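Local structure of SorB (Sorangium cellulosum, 6B2V) at residues V158-P170 and F219-F232. The protein is a polyketide synthase whose module nine carries this pyran synthase domain, which probably closes a pyran ring in the growing chain of the antibiotic sorangicin. Residues are numbered along the deposited sequence; the frame is centred on the assembly and turned at random.
Sequences VDARTRNEAMGMP and FLSLIQDGEREWRF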
loop_
_atom_site.group_PDB
_atom_site.type_symbol
_atom_site.label_atom_id
_atom_site.label_comp_id
_atom_site.label_asym_id
_atom_site.label_seq_id
_atom_site.Cartn_x
_atom_site.Cartn_y
_atom_site.Cartn_z
ATOM N N VAL A 158 2.035 0.156 -22.650
ATOM C CA VAL A 158 2.957 -0.918 -22.367
ATOM C C VAL A 158 2.370 -2.234 -21.928
ATOM O O VAL A 158 1.301 -2.313 -21.493
ATOM C CB VAL A 158 3.997 -0.532 -21.362
ATOM C CG1 VAL A 158 4.671 0.746 -21.752
ATOM C CG2 VAL A 158 3.372 -0.348 -20.043
ATOM N N ASP A 159 3.159 -3.270 -22.118
ATOM C CA ASP A 159 2.821 -4.615 -21.712
ATOM C C ASP A 159 3.280 -4.624 -20.269
ATOM O O ASP A 159 4.391 -4.797 -19.974
ATOM C CB ASP A 159 3.647 -5.539 -22.583
ATOM C CG ASP A 159 3.607 -6.979 -22.172
ATOM O OD1 ASP A 159 3.051 -7.340 -21.155
ATOM O OD2 ASP A 159 4.250 -7.720 -22.914
ATOM N N ALA A 160 2.348 -4.387 -19.374
ATOM C CA ALA A 160 2.657 -4.290 -17.968
ATOM C C ALA A 160 3.265 -5.534 -17.382
ATOM O O ALA A 160 4.139 -5.455 -16.534
ATOM C CB ALA A 160 1.417 -3.894 -17.206
ATOM N N ARG A 161 2.790 -6.674 -17.809
ATOM C CA ARG A 161 3.366 -7.879 -17.280
ATOM C C ARG A 161 4.829 -8.017 -17.636
ATOM O O ARG A 161 5.665 -8.112 -16.784
ATOM C CB ARG A 161 2.612 -9.068 -17.872
ATOM C CG ARG A 161 2.984 -10.422 -17.302
ATOM C CD ARG A 161 2.484 -11.564 -18.135
ATOM N NE ARG A 161 1.058 -11.740 -18.187
ATOM C CZ ARG A 161 0.335 -12.492 -17.363
ATOM N NH1 ARG A 161 0.884 -13.144 -16.355
ATOM N NH2 ARG A 161 -0.965 -12.575 -17.542
ATOM N N THR A 162 5.129 -7.916 -18.916
ATOM C CA THR A 162 6.487 -8.068 -19.317
ATOM C C THR A 162 7.419 -7.040 -18.717
ATOM O O THR A 162 8.440 -7.390 -18.202
ATOM C CB THR A 162 6.585 -8.029 -20.857
ATOM O OG1 THR A 162 5.790 -9.049 -21.417
ATOM C CG2 THR A 162 7.979 -8.211 -21.300
ATOM N N ARG A 163 7.031 -5.782 -18.739
ATOM C CA ARG A 163 7.877 -4.751 -18.217
ATOM C C ARG A 163 8.155 -4.814 -16.738
ATOM O O ARG A 163 9.263 -4.608 -16.331
ATOM C CB ARG A 163 7.320 -3.376 -18.546
ATOM C CG ARG A 163 7.291 -3.089 -20.019
ATOM C CD ARG A 163 8.669 -2.742 -20.576
ATOM N NE ARG A 163 9.295 -1.660 -19.853
ATOM C CZ ARG A 163 9.072 -0.383 -20.108
ATOM N NH1 ARG A 163 8.248 -0.039 -21.064
ATOM N NH2 ARG A 163 9.672 0.540 -19.418
ATOM N N ASN A 164 7.136 -5.018 -15.952
ATOM C CA ASN A 164 7.324 -5.044 -14.522
ATOM C C ASN A 164 8.055 -6.255 -14.024
ATOM O O ASN A 164 8.862 -6.148 -13.164
ATOM C CB ASN A 164 6.046 -4.755 -13.768
ATOM C CG ASN A 164 5.599 -3.325 -13.928
ATOM O OD1 ASN A 164 6.215 -2.460 -13.439
ATOM N ND2 ASN A 164 4.520 -3.116 -14.627
ATOM N N GLU A 165 7.779 -7.411 -14.619
ATOM C CA GLU A 165 8.447 -8.661 -14.266
ATOM C C GLU A 165 9.917 -8.571 -14.575
ATOM O O GLU A 165 10.727 -9.025 -13.850
ATOM C CB GLU A 165 7.834 -9.852 -14.980
ATOM C CG GLU A 165 6.523 -10.332 -14.400
ATOM C CD GLU A 165 6.011 -11.582 -15.088
ATOM O OE1 GLU A 165 6.592 -11.971 -16.103
ATOM O OE2 GLU A 165 5.055 -12.160 -14.639
ATOM N N ALA A 166 10.246 -7.903 -15.656
ATOM C CA ALA A 166 11.628 -7.712 -16.050
ATOM C C ALA A 166 12.388 -6.863 -15.057
ATOM O O ALA A 166 13.602 -6.940 -14.976
ATOM C CB ALA A 166 11.710 -7.105 -17.422
ATOM N N MET A 167 11.643 -6.051 -14.351
ATOM C CA MET A 167 12.196 -5.162 -13.375
ATOM C C MET A 167 12.254 -5.756 -11.994
ATOM O O MET A 167 12.609 -5.077 -11.090
ATOM C CB MET A 167 11.554 -3.782 -13.445
ATOM C CG MET A 167 12.076 -3.018 -14.672
ATOM S SD MET A 167 11.580 -1.312 -14.849
ATOM C CE MET A 167 9.776 -1.480 -14.690
ATOM N N GLY A 168 11.930 -7.019 -11.852
ATOM C CA GLY A 168 12.039 -7.638 -10.564
ATOM C C GLY A 168 10.930 -7.509 -9.547
ATOM O O GLY A 168 11.145 -7.773 -8.423
ATOM N N MET A 169 9.741 -7.174 -9.996
ATOM C CA MET A 169 8.616 -7.036 -9.088
ATOM C C MET A 169 8.370 -8.343 -8.376
ATOM O O MET A 169 8.268 -9.365 -9.003
ATOM C CB MET A 169 7.397 -6.645 -9.928
ATOM C CG MET A 169 6.073 -6.624 -9.246
ATOM S SD MET A 169 4.707 -6.231 -10.348
ATOM C CE MET A 169 4.665 -7.628 -11.483
ATOM N N PRO A 170 8.271 -8.310 -7.061
ATOM C CA PRO A 170 7.991 -9.522 -6.291
ATOM C C PRO A 170 6.598 -10.098 -6.524
ATOM O O PRO A 170 6.404 -11.246 -6.443
ATOM C CB PRO A 170 8.175 -9.078 -4.846
ATOM C CG PRO A 170 8.956 -7.865 -4.935
ATOM C CD PRO A 170 8.666 -7.198 -6.207
ATOM N N PHE A 219 6.434 1.943 -11.265
ATOM C CA PHE A 219 6.810 1.902 -12.651
ATOM C C PHE A 219 7.175 3.323 -13.128
ATOM O O PHE A 219 8.154 3.506 -13.765
ATOM C CB PHE A 219 5.644 1.271 -13.465
ATOM C CG PHE A 219 5.801 1.360 -14.940
ATOM C CD1 PHE A 219 5.362 2.447 -15.594
ATOM C CD2 PHE A 219 6.405 0.377 -15.624
ATOM C CE1 PHE A 219 5.519 2.569 -16.941
ATOM C CE2 PHE A 219 6.552 0.469 -16.990
ATOM C CZ PHE A 219 6.112 1.566 -17.635
ATOM N N LEU A 220 6.398 4.312 -12.752
ATOM C CA LEU A 220 6.678 5.672 -13.112
ATOM C C LEU A 220 8.019 6.154 -12.531
ATOM O O LEU A 220 8.756 6.817 -13.164
ATOM C CB LEU A 220 5.544 6.581 -12.648
ATOM C CG LEU A 220 5.237 7.868 -13.319
ATOM C CD1 LEU A 220 5.192 7.704 -14.824
ATOM C CD2 LEU A 220 3.885 8.288 -12.801
ATOM N N SER A 221 8.292 5.752 -11.293
ATOM C CA SER A 221 9.529 6.136 -10.624
ATOM C C SER A 221 10.695 5.613 -11.408
ATOM O O SER A 221 11.610 6.293 -11.595
ATOM C CB SER A 221 9.569 5.581 -9.172
ATOM O OG SER A 221 10.685 6.034 -8.431
ATOM N N LEU A 222 10.604 4.384 -11.849
ATOM C CA LEU A 222 11.655 3.779 -12.664
ATOM C C LEU A 222 11.847 4.449 -14.029
ATOM O O LEU A 222 12.925 4.808 -14.397
ATOM C CB LEU A 222 11.404 2.288 -12.840
ATOM C CG LEU A 222 11.542 1.503 -11.542
ATOM C CD1 LEU A 222 11.063 0.096 -11.800
ATOM C CD2 LEU A 222 12.951 1.477 -11.064
ATOM N N ILE A 223 10.622 4.705 -14.664
ATOM C CA ILE A 223 10.959 5.198 -15.989
ATOM C C ILE A 223 11.358 6.671 -15.956
ATOM O O ILE A 223 12.305 7.074 -16.630
ATOM C CB ILE A 223 9.788 5.018 -16.973
ATOM C CG1 ILE A 223 8.572 5.822 -16.509
ATOM C CG2 ILE A 223 9.435 3.545 -17.115
ATOM C CD1 ILE A 223 8.400 7.140 -17.232
ATOM N N GLN A 224 11.022 7.435 -14.943
ATOM C CA GLN A 224 11.546 8.750 -14.822
ATOM C C GLN A 224 13.028 8.814 -14.566
ATOM O O GLN A 224 13.651 9.754 -14.921
ATOM C CB GLN A 224 10.782 9.570 -13.801
ATOM C CG GLN A 224 9.364 9.926 -14.226
ATOM C CD GLN A 224 8.817 11.137 -13.508
ATOM O OE1 GLN A 224 8.703 11.130 -12.356
ATOM N NE2 GLN A 224 8.542 12.169 -14.229
ATOM N N ASP A 225 13.543 7.846 -13.854
ATOM C CA ASP A 225 14.943 7.812 -13.516
ATOM C C ASP A 225 15.769 6.945 -14.454
ATOM O O ASP A 225 16.919 6.774 -14.268
ATOM C CB ASP A 225 15.125 7.311 -12.064
ATOM C CG ASP A 225 16.204 7.990 -11.364
ATOM O OD1 ASP A 225 16.544 9.111 -11.726
ATOM O OD2 ASP A 225 16.749 7.390 -10.467
ATOM N N GLY A 226 15.128 6.399 -15.441
ATOM C CA GLY A 226 15.797 5.537 -16.366
ATOM C C GLY A 226 16.374 4.279 -15.772
ATOM O O GLY A 226 17.354 3.776 -16.241
ATOM N N GLU A 227 15.695 3.744 -14.781
ATOM C CA GLU A 227 16.160 2.582 -14.079
ATOM C C GLU A 227 15.276 1.389 -14.273
ATOM O O GLU A 227 14.169 1.492 -14.622
ATOM C CB GLU A 227 16.337 2.870 -12.602
ATOM C CG GLU A 227 17.313 3.957 -12.275
ATOM C CD GLU A 227 18.768 3.565 -12.489
ATOM O OE1 GLU A 227 19.060 2.406 -12.487
ATOM O OE2 GLU A 227 19.581 4.452 -12.666
ATOM N N ARG A 228 15.885 0.243 -14.073
ATOM C CA ARG A 228 15.293 -1.042 -14.242
ATOM C C ARG A 228 15.278 -1.954 -13.006
ATOM O O ARG A 228 14.915 -3.049 -13.121
ATOM C CB ARG A 228 16.022 -1.778 -15.375
ATOM C CG ARG A 228 15.547 -1.385 -16.738
ATOM C CD ARG A 228 16.361 -2.040 -17.847
ATOM N NE ARG A 228 16.015 -3.430 -18.021
ATOM C CZ ARG A 228 15.077 -3.870 -18.837
ATOM N NH1 ARG A 228 14.333 -3.045 -19.556
ATOM N NH2 ARG A 228 14.879 -5.118 -18.929
ATOM N N GLU A 229 15.737 -1.501 -11.870
ATOM C CA GLU A 229 15.744 -2.298 -10.673
ATOM C C GLU A 229 14.479 -1.927 -9.865
ATOM O O GLU A 229 14.210 -0.805 -9.688
ATOM C CB GLU A 229 17.014 -2.015 -9.878
ATOM C CG GLU A 229 18.346 -2.359 -10.554
ATOM C CD GLU A 229 18.589 -3.825 -10.642
ATOM O OE1 GLU A 229 18.472 -4.477 -9.628
ATOM O OE2 GLU A 229 18.915 -4.303 -11.722
ATOM N N TRP A 230 13.771 -2.919 -9.349
ATOM C CA TRP A 230 12.526 -2.654 -8.607
ATOM C C TRP A 230 12.741 -1.787 -7.399
ATOM O O TRP A 230 13.772 -1.846 -6.777
ATOM C CB TRP A 230 11.865 -3.959 -8.157
ATOM C CG TRP A 230 10.425 -3.798 -7.763
ATOM C CD1 TRP A 230 9.893 -3.926 -6.553
ATOM C CD2 TRP A 230 9.381 -3.390 -8.613
ATOM N NE1 TRP A 230 8.568 -3.641 -6.582
ATOM C CE2 TRP A 230 8.233 -3.302 -7.852
ATOM C CE3 TRP A 230 9.313 -3.077 -9.952
ATOM C CZ2 TRP A 230 7.036 -2.959 -8.392
ATOM C CZ3 TRP A 230 8.125 -2.743 -10.486
ATOM C CH2 TRP A 230 6.997 -2.685 -9.709
ATOM N N ARG A 231 11.743 -0.974 -7.114
ATOM C CA ARG A 231 11.786 -0.124 -5.976
ATOM C C ARG A 231 10.651 -0.488 -5.016
ATOM O O ARG A 231 9.620 -0.895 -5.414
ATOM C CB ARG A 231 11.745 1.342 -6.410
ATOM C CG ARG A 231 12.981 1.786 -7.200
ATOM C CD ARG A 231 12.931 3.198 -7.716
ATOM N NE ARG A 231 14.204 3.597 -8.285
ATOM C CZ ARG A 231 14.497 4.806 -8.666
ATOM N NH1 ARG A 231 13.636 5.773 -8.582
ATOM N NH2 ARG A 231 15.691 5.058 -9.128
ATOM N N PHE A 232 10.939 -0.361 -3.741
ATOM C CA PHE A 232 10.028 -0.674 -2.671
ATOM C C PHE A 232 9.632 0.553 -1.883
ATOM O O PHE A 232 10.397 1.431 -1.732
ATOM C CB PHE A 232 10.670 -1.681 -1.727
ATOM C CG PHE A 232 11.123 -2.899 -2.392
ATOM C CD1 PHE A 232 12.325 -2.934 -3.013
ATOM C CD2 PHE A 232 10.337 -3.979 -2.420
ATOM C CE1 PHE A 232 12.756 -4.049 -3.649
ATOM C CE2 PHE A 232 10.742 -5.117 -3.059
ATOM C CZ PHE A 232 11.964 -5.147 -3.671
#
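In the C-terminal hotdog fold of this dehydratase-like pyran synthase domain, M167, M169 and P170 of 158-170 pack on W230 and on the end of the long helix 207-225, the hotdog helix. The short helix 160-166 crosses 219-225 at 72°, with axes 11.7 Å apart, and the apolar side chains that follow it fill much of the join. On W230, M169 CB sits 3.8 Å from the centroid of the six-membered ring and almost exactly on the ring normal, a CH-pi contact. With CG anti to the backbone N (chi1 172°) and chi2 extended, M169 runs alongside the indole, pointing the same way, and its sulfur makes an oblique Met-aromatic contact with the same ring. P170 continues over that ring system, its CD 3.5 Å from W230 CD1, while its CG reaches F232 at the start of strand 232-241. V215 and I218, earlier in helix 207-225, also pack against the indole. M167 meets L222 tip to tip, SD to CD1 at 3.4 Å; with CG anti to its carbonyl carbon and a bend at chi3, its CE also reaches the F219 ring. G168, at positive phi, turns the chain out of the helix between these two methionines. On the more exposed side, R163 lays a face of its guanidinium over F219 CE2, the two planes 54° apart, while H183 meets the F219 ring edge-to-face. Between F219 and W230 lies the N164 amide: ND2 bonds back to A160 O at 3.0 Å, on the opposite face of that carbonyl from N164 N, which helps fix the amide's rotation. N164 OD1, buried without a polar partner, points instead at two ring edges, 3.5 Å from W230 CZ3 and 3.6 Å from F219 CD2.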